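Local coordinates for protein transcription initiation factor IIB (Methanocaldococcus jannaschii, PDB 5O9J) that is the mini-intein of a transcription factor, a HINT-fold domain that probably excises itself from its host protein by splicing, at residues 9-14 against 22-27; 72-77 against 161-166. All coordinates share one frame; numbering follows the deposited sequence.

Interaction 1 of 2, residues 9-14 against 22-27; sequences EPIIIK and VKIGEL
Ile11 and Val22 form an antiparallel hydrogen-bonded pair in the beta hairpin of strands 10-15 and 18-23, part of the intein's HINT fold, and illustrate how a hairpin can be joined to the helix that follows it. Ile11 N reaches Val22 O at 2.8 Å, and Val22 N returns the bond to Ile11 O at 3.0 Å. Further along, Lys23 takes the N-cap position of helix 24-33, and Ile24 N gives its hydrogen to Glu9 O at 2.9 Å from above the carbonyl plane. The start of the helix is thereby tied to the residue just before strand 10-15.

The side chain of Ile11 carries this junction inward. Its CB lies 4.2 Å from Val22 O. CG1, turned between the backbone N and the carbonyl carbon (chi1 45°), comes to 3.4 Å from that same Val22 O and passes Val22 CG2 obliquely. Beyond it, CD1 reaches Ile24, whose side chain crosses that of Ile11 at about a right angle, and stands 3.7 Å from Ile24 CA while also touching Leu27 CD2. Ala174 of strand 171-174 adds a further contact to Ile11. Two residues on, Ile13 meets Leu27 tip to tip, and its CD1 lies 3.9 Å from Leu27 CD1.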
loop_
_atom_site.group_PDB
_atom_site.type_symbol
_atom_site.label_atom_id
_atom_site.label_comp_id
_atom_site.label_asym_id
_atom_site.label_seq_id
_atom_site.Cartn_x
_atom_site.Cartn_y
_atom_site.Cartn_z
ATOM N N GLU A 9 7.389 4.708 0.730
ATOM C CA GLU A 9 6.075 5.211 0.331
ATOM C C GLU A 9 5.550 6.274 1.290
ATOM O O GLU A 9 5.333 6.008 2.471
ATOM C CB GLU A 9 5.054 4.075 0.227
ATOM C CG GLU A 9 5.463 2.962 -0.701
ATOM C CD GLU A 9 5.888 3.458 -2.058
ATOM O OE1 GLU A 9 5.113 4.211 -2.691
ATOM O OE2 GLU A 9 7.006 3.088 -2.494
ATOM N N PRO A 10 5.340 7.491 0.778
ATOM C CA PRO A 10 4.798 8.575 1.597
ATOM C C PRO A 10 3.371 8.314 2.033
ATOM O O PRO A 10 2.570 7.794 1.253
ATOM C CB PRO A 10 4.874 9.789 0.664
ATOM C CG PRO A 10 4.943 9.223 -0.683
ATOM C CD PRO A 10 5.679 7.944 -0.578
ATOM N N ILE A 11 3.075 8.651 3.284
ATOM C CA ILE A 11 1.717 8.633 3.796
ATOM C C ILE A 11 1.401 9.977 4.399
ATOM O O ILE A 11 2.289 10.679 4.877
ATOM C CB ILE A 11 1.483 7.574 4.894
ATOM C CG1 ILE A 11 2.625 7.595 5.908
ATOM C CG2 ILE A 11 1.340 6.208 4.304
ATOM C CD1 ILE A 11 2.499 6.518 6.961
ATOM N N ILE A 12 0.119 10.304 4.406
ATOM C CA ILE A 12 -0.353 11.554 4.955
ATOM C C ILE A 12 -0.954 11.225 6.300
ATOM O O ILE A 12 -1.890 10.437 6.381
ATOM C CB ILE A 12 -1.395 12.234 4.013
ATOM C CG1 ILE A 12 -0.742 12.595 2.675
ATOM C CG2 ILE A 12 -1.978 13.467 4.663
ATOM C CD1 ILE A 12 -1.726 12.764 1.510
ATOM N N ILE A 13 -0.411 11.802 7.366
ATOM C CA ILE A 13 -0.847 11.413 8.700
ATOM C C ILE A 13 -1.230 12.567 9.602
ATOM O O ILE A 13 -0.904 13.723 9.334
ATOM C CB ILE A 13 0.249 10.610 9.445
ATOM C CG1 ILE A 13 1.503 11.470 9.644
ATOM C CG2 ILE A 13 0.587 9.342 8.696
ATOM C CD1 ILE A 13 2.579 10.796 10.495
ATOM N N LYS A 14 -1.936 12.218 10.674
ATOM C CA LYS A 14 -2.069 13.065 11.852
ATOM C C LYS A 14 -1.353 12.393 13.015
ATOM O O LYS A 14 -1.703 11.270 13.384
ATOM C CB LYS A 14 -3.533 13.293 12.221
ATOM C CG LYS A 14 -4.150 14.550 11.672
ATOM C CD LYS A 14 -5.387 14.874 12.479
ATOM C CE LYS A 14 -6.313 15.810 11.746
ATOM N NZ LYS A 14 -7.514 16.104 12.578
ATOM N N VAL A 22 4.972 11.831 5.445
ATOM C CA VAL A 22 6.204 11.131 5.795
ATOM C C VAL A 22 6.358 9.764 5.120
ATOM O O VAL A 22 5.376 9.135 4.739
ATOM C CB VAL A 22 6.303 10.915 7.337
ATOM C CG1 VAL A 22 6.179 12.239 8.091
ATOM C CG2 VAL A 22 5.238 9.937 7.812
ATOM N N LYS A 23 7.599 9.300 4.991
ATOM C CA LYS A 23 7.850 7.927 4.574
ATOM C C LYS A 23 7.271 6.956 5.602
ATOM O O LYS A 23 7.558 7.065 6.791
ATOM C CB LYS A 23 9.348 7.683 4.392
ATOM C CG LYS A 23 10.020 8.692 3.474
ATOM C CD LYS A 23 11.463 8.319 3.171
ATOM C CE LYS A 23 12.105 9.373 2.284
ATOM N NZ LYS A 23 13.493 9.025 1.877
ATOM N N ILE A 24 6.457 6.013 5.136
ATOM C CA ILE A 24 5.786 5.080 6.025
ATOM C C ILE A 24 6.792 4.308 6.897
ATOM O O ILE A 24 6.561 4.121 8.081
ATOM C CB ILE A 24 4.899 4.094 5.231
ATOM C CG1 ILE A 24 4.165 3.145 6.170
ATOM C CG2 ILE A 24 5.709 3.304 4.202
ATOM C CD1 ILE A 24 3.254 2.181 5.433
ATOM N N GLY A 25 7.914 3.900 6.315
ATOM C CA GLY A 25 8.930 3.161 7.055
ATOM C C GLY A 25 9.573 3.984 8.157
ATOM O O GLY A 25 9.858 3.474 9.245
ATOM N N GLU A 26 9.809 5.258 7.869
ATOM C CA GLU A 26 10.394 6.180 8.835
ATOM C C GLU A 26 9.509 6.350 10.070
ATOM O O GLU A 26 9.979 6.238 11.203
ATOM C CB GLU A 26 10.639 7.534 8.171
ATOM C CG GLU A 26 11.394 8.547 9.018
ATOM C CD GLU A 26 12.038 9.630 8.162
ATOM O OE1 GLU A 26 12.585 10.603 8.726
ATOM O OE2 GLU A 26 12.002 9.500 6.917
ATOM N N LEU A 27 8.227 6.622 9.845
ATOM C CA LEU A 27 7.254 6.702 10.932
ATOM C C LEU A 27 7.232 5.434 11.790
ATOM O O LEU A 27 7.314 5.494 13.017
ATOM C CB LEU A 27 5.861 6.939 10.377
ATOM C CG LEU A 27 4.721 6.864 11.394
ATOM C CD1 LEU A 27 4.711 8.078 12.319
ATOM C CD2 LEU A 27 3.388 6.702 10.682
#

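Interaction 2 of 2, residues 72-77 against 161-166; sequences SRHPVS and AYDLTV. With GOL (glycerol), chain G.
Ala161 O takes a hydrogen bond from His74 N at 3.1 Å and a weaker CA-H...O contact from Arg73, whose CA lies 3.3 Å from Ala161 O. The same oxygen lies over one face of the His74 imidazole. Ala161 N completes the pair by bonding to His74 O, and Val76 CG2 packs on Ala161 CB at 3.8 Å. At the other end Ser72 and Asp163 exchange two backbone bonds, while Ser72 OG sits tightly against Asp163 CB at 3.1 Å; the Asp163 carboxylate itself turns to the backbone N-H groups of Tyr3 and Ala4.

Between these pairs, Arg73 CB comes obliquely to the Tyr162 ring, 3.6 Å from Tyr162 CD2. Arg73 CG lies between the backbone N and the carbonyl carbon (chi1 68°), and the chain then runs extended from CG to NE, away to salt bridges with Asp29 and Glu45. O1 of a glycerol, probably from the crystallisation liquor, lies between Arg73 NH1, weakly bonded, and Tyr162 OH, which also bonds to Ser158 OG. An alanine in place of Tyr162 would probably leave Ser158 OG without this mate and open a gap beside Arg73 CB. Strands 70-75 and 160-165 pair within the all-beta HINT fold.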
loop_
_atom_site.group_PDB
_atom_site.type_symbol
_atom_site.label_atom_id
_atom_site.label_comp_id
_atom_site.label_asym_id
_atom_site.label_seq_id
_atom_site.Cartn_x
_atom_site.Cartn_y
_atom_site.Cartn_z
ATOM N N SER A 72 3.395 -2.368 12.139
ATOM C CA SER A 72 4.274 -3.518 12.161
ATOM C C SER A 72 5.238 -3.478 10.991
ATOM O O SER A 72 5.061 -2.705 10.046
ATOM C CB SER A 72 3.458 -4.819 12.157
ATOM O OG SER A 72 2.899 -5.094 10.887
ATOM N N ARG A 73 6.272 -4.305 11.078
ATOM C CA ARG A 73 7.264 -4.450 10.030
ATOM C C ARG A 73 7.757 -5.888 10.047
ATOM O O ARG A 73 7.650 -6.569 11.071
ATOM C CB ARG A 73 8.431 -3.481 10.232
ATOM C CG ARG A 73 9.296 -3.816 11.462
ATOM C CD ARG A 73 10.398 -2.791 11.734
ATOM N NE ARG A 73 11.076 -3.070 13.005
ATOM C CZ ARG A 73 11.992 -2.281 13.564
ATOM N NH1 ARG A 73 12.350 -1.151 12.972
ATOM N NH2 ARG A 73 12.550 -2.622 14.723
ATOM N N HIS A 74 8.285 -6.350 8.916
ATOM C CA HIS A 74 8.965 -7.641 8.851
ATOM C C HIS A 74 10.019 -7.589 7.758
ATOM O O HIS A 74 9.902 -6.789 6.822
ATOM C CB HIS A 74 7.973 -8.789 8.616
ATOM C CG HIS A 74 7.142 -8.645 7.372
ATOM N ND1 HIS A 74 7.514 -9.179 6.156
ATOM C CD2 HIS A 74 5.946 -8.043 7.174
ATOM C CE1 HIS A 74 6.597 -8.903 5.261
ATOM N NE2 HIS A 74 5.626 -8.216 5.834
ATOM N N PRO A 75 11.086 -8.404 7.896
ATOM C CA PRO A 75 12.124 -8.451 6.865
ATOM C C PRO A 75 11.599 -9.043 5.571
ATOM O O PRO A 75 10.806 -9.984 5.601
ATOM C CB PRO A 75 13.203 -9.365 7.475
ATOM C CG PRO A 75 12.913 -9.394 8.933
ATOM C CD PRO A 75 11.428 -9.239 9.059
ATOM N N VAL A 76 12.055 -8.509 4.448
ATOM C CA VAL A 76 11.680 -9.045 3.148
ATOM C C VAL A 76 12.873 -9.034 2.210
ATOM O O VAL A 76 13.668 -8.097 2.213
ATOM C CB VAL A 76 10.521 -8.249 2.515
ATOM C CG1 VAL A 76 9.209 -8.649 3.144
ATOM C CG2 VAL A 76 10.747 -6.764 2.685
ATOM N N SER A 77 12.982 -10.079 1.399
ATOM C CA SER A 77 14.120 -10.251 0.502
ATOM C C SER A 77 13.976 -9.474 -0.797
ATOM O O SER A 77 14.903 -8.795 -1.242
ATOM C CB SER A 77 14.314 -11.734 0.179
ATOM O OG SER A 77 14.882 -11.892 -1.110
ATOM N N ALA A 161 9.430 -4.524 5.068
ATOM C CA ALA A 161 8.166 -4.041 4.517
ATOM C C ALA A 161 7.260 -3.693 5.685
ATOM O O ALA A 161 7.430 -4.236 6.779
ATOM C CB ALA A 161 7.532 -5.077 3.631
ATOM N N TYR A 162 6.300 -2.801 5.468
ATOM C CA TYR A 162 5.589 -2.192 6.586
ATOM C C TYR A 162 4.064 -2.283 6.504
ATOM O O TYR A 162 3.481 -2.354 5.417
ATOM C CB TYR A 162 6.025 -0.730 6.718
ATOM C CG TYR A 162 7.517 -0.588 6.925
ATOM C CD1 TYR A 162 8.385 -0.570 5.845
ATOM C CD2 TYR A 162 8.060 -0.501 8.203
ATOM C CE1 TYR A 162 9.756 -0.464 6.023
ATOM C CE2 TYR A 162 9.431 -0.386 8.392
ATOM C CZ TYR A 162 10.270 -0.370 7.295
ATOM O OH TYR A 162 11.632 -0.262 7.447
ATOM N N ASP A 163 3.434 -2.267 7.675
ATOM C CA ASP A 163 1.992 -2.457 7.813
ATOM C C ASP A 163 1.356 -1.438 8.758
ATOM O O ASP A 163 1.891 -1.138 9.830
ATOM C CB ASP A 163 1.691 -3.864 8.333
ATOM C CG ASP A 163 1.399 -4.860 7.224
ATOM O OD1 ASP A 163 0.253 -4.867 6.725
ATOM O OD2 ASP A 163 2.318 -5.626 6.846
ATOM N N LEU A 164 0.202 -0.914 8.363
ATOM C CA LEU A 164 -0.645 -0.178 9.287
ATOM C C LEU A 164 -1.890 -1.017 9.502
ATOM O O LEU A 164 -2.318 -1.732 8.594
ATOM C CB LEU A 164 -1.009 1.208 8.741
ATOM C CG LEU A 164 0.121 2.179 8.382
ATOM C CD1 LEU A 164 -0.425 3.433 7.712
ATOM C CD2 LEU A 164 0.924 2.560 9.614
ATOM N N THR A 165 -2.463 -0.956 10.697
ATOM C CA THR A 165 -3.768 -1.551 10.917
ATOM C C THR A 165 -4.771 -0.430 11.092
ATOM O O THR A 165 -4.703 0.346 12.050
ATOM C CB THR A 165 -3.804 -2.488 12.143
ATOM O OG1 THR A 165 -2.897 -3.577 11.939
ATOM C CG2 THR A 165 -5.206 -3.051 12.344
ATOM N N VAL A 166 -5.697 -0.346 10.145
ATOM C CA VAL A 166 -6.721 0.675 10.161
ATOM C C VAL A 166 -8.085 0.005 10.274
ATOM O O VAL A 166 -8.611 -0.514 9.289
ATOM C CB VAL A 166 -6.657 1.549 8.887
ATOM C CG1 VAL A 166 -7.640 2.702 8.978
ATOM C CG2 VAL A 166 -5.234 2.058 8.675
HETATM C C1 GOL G . 13.574 -1.574 9.670
HETATM O O1 GOL G . 12.353 -0.867 9.735
HETATM C C2 GOL G . 14.720 -0.614 9.385
HETATM O O2 GOL G . 15.272 -0.189 10.612
HETATM C C3 GOL G . 15.791 -1.354 8.590
HETATM O O3 GOL G . 17.043 -0.741 8.806
#

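How the interactions relate
From the N terminus, the chain passes through strand 5-6 and then closes a tight loop at interaction 1, where seven residues separate the two segments. After helix 24-33 it lays down strands 38-41 and 44-48 of one sheet, goes back to the hairpin's sheet for strands 52-57 and 63-67, and returns with strand 70-75, where interaction 2 opens. That long loop, 83 residues between its segments, closes when strand 160-165 returns alongside, with strand 5-6 as its other neighbour. The two loops follow in series, neither nesting nor crossing. The helix joins them in space: Gly25 CA packs against Tyr162 CZ at 3.8 Å, and Ile28 and Asp29 continue this cover over the five-stranded sheet.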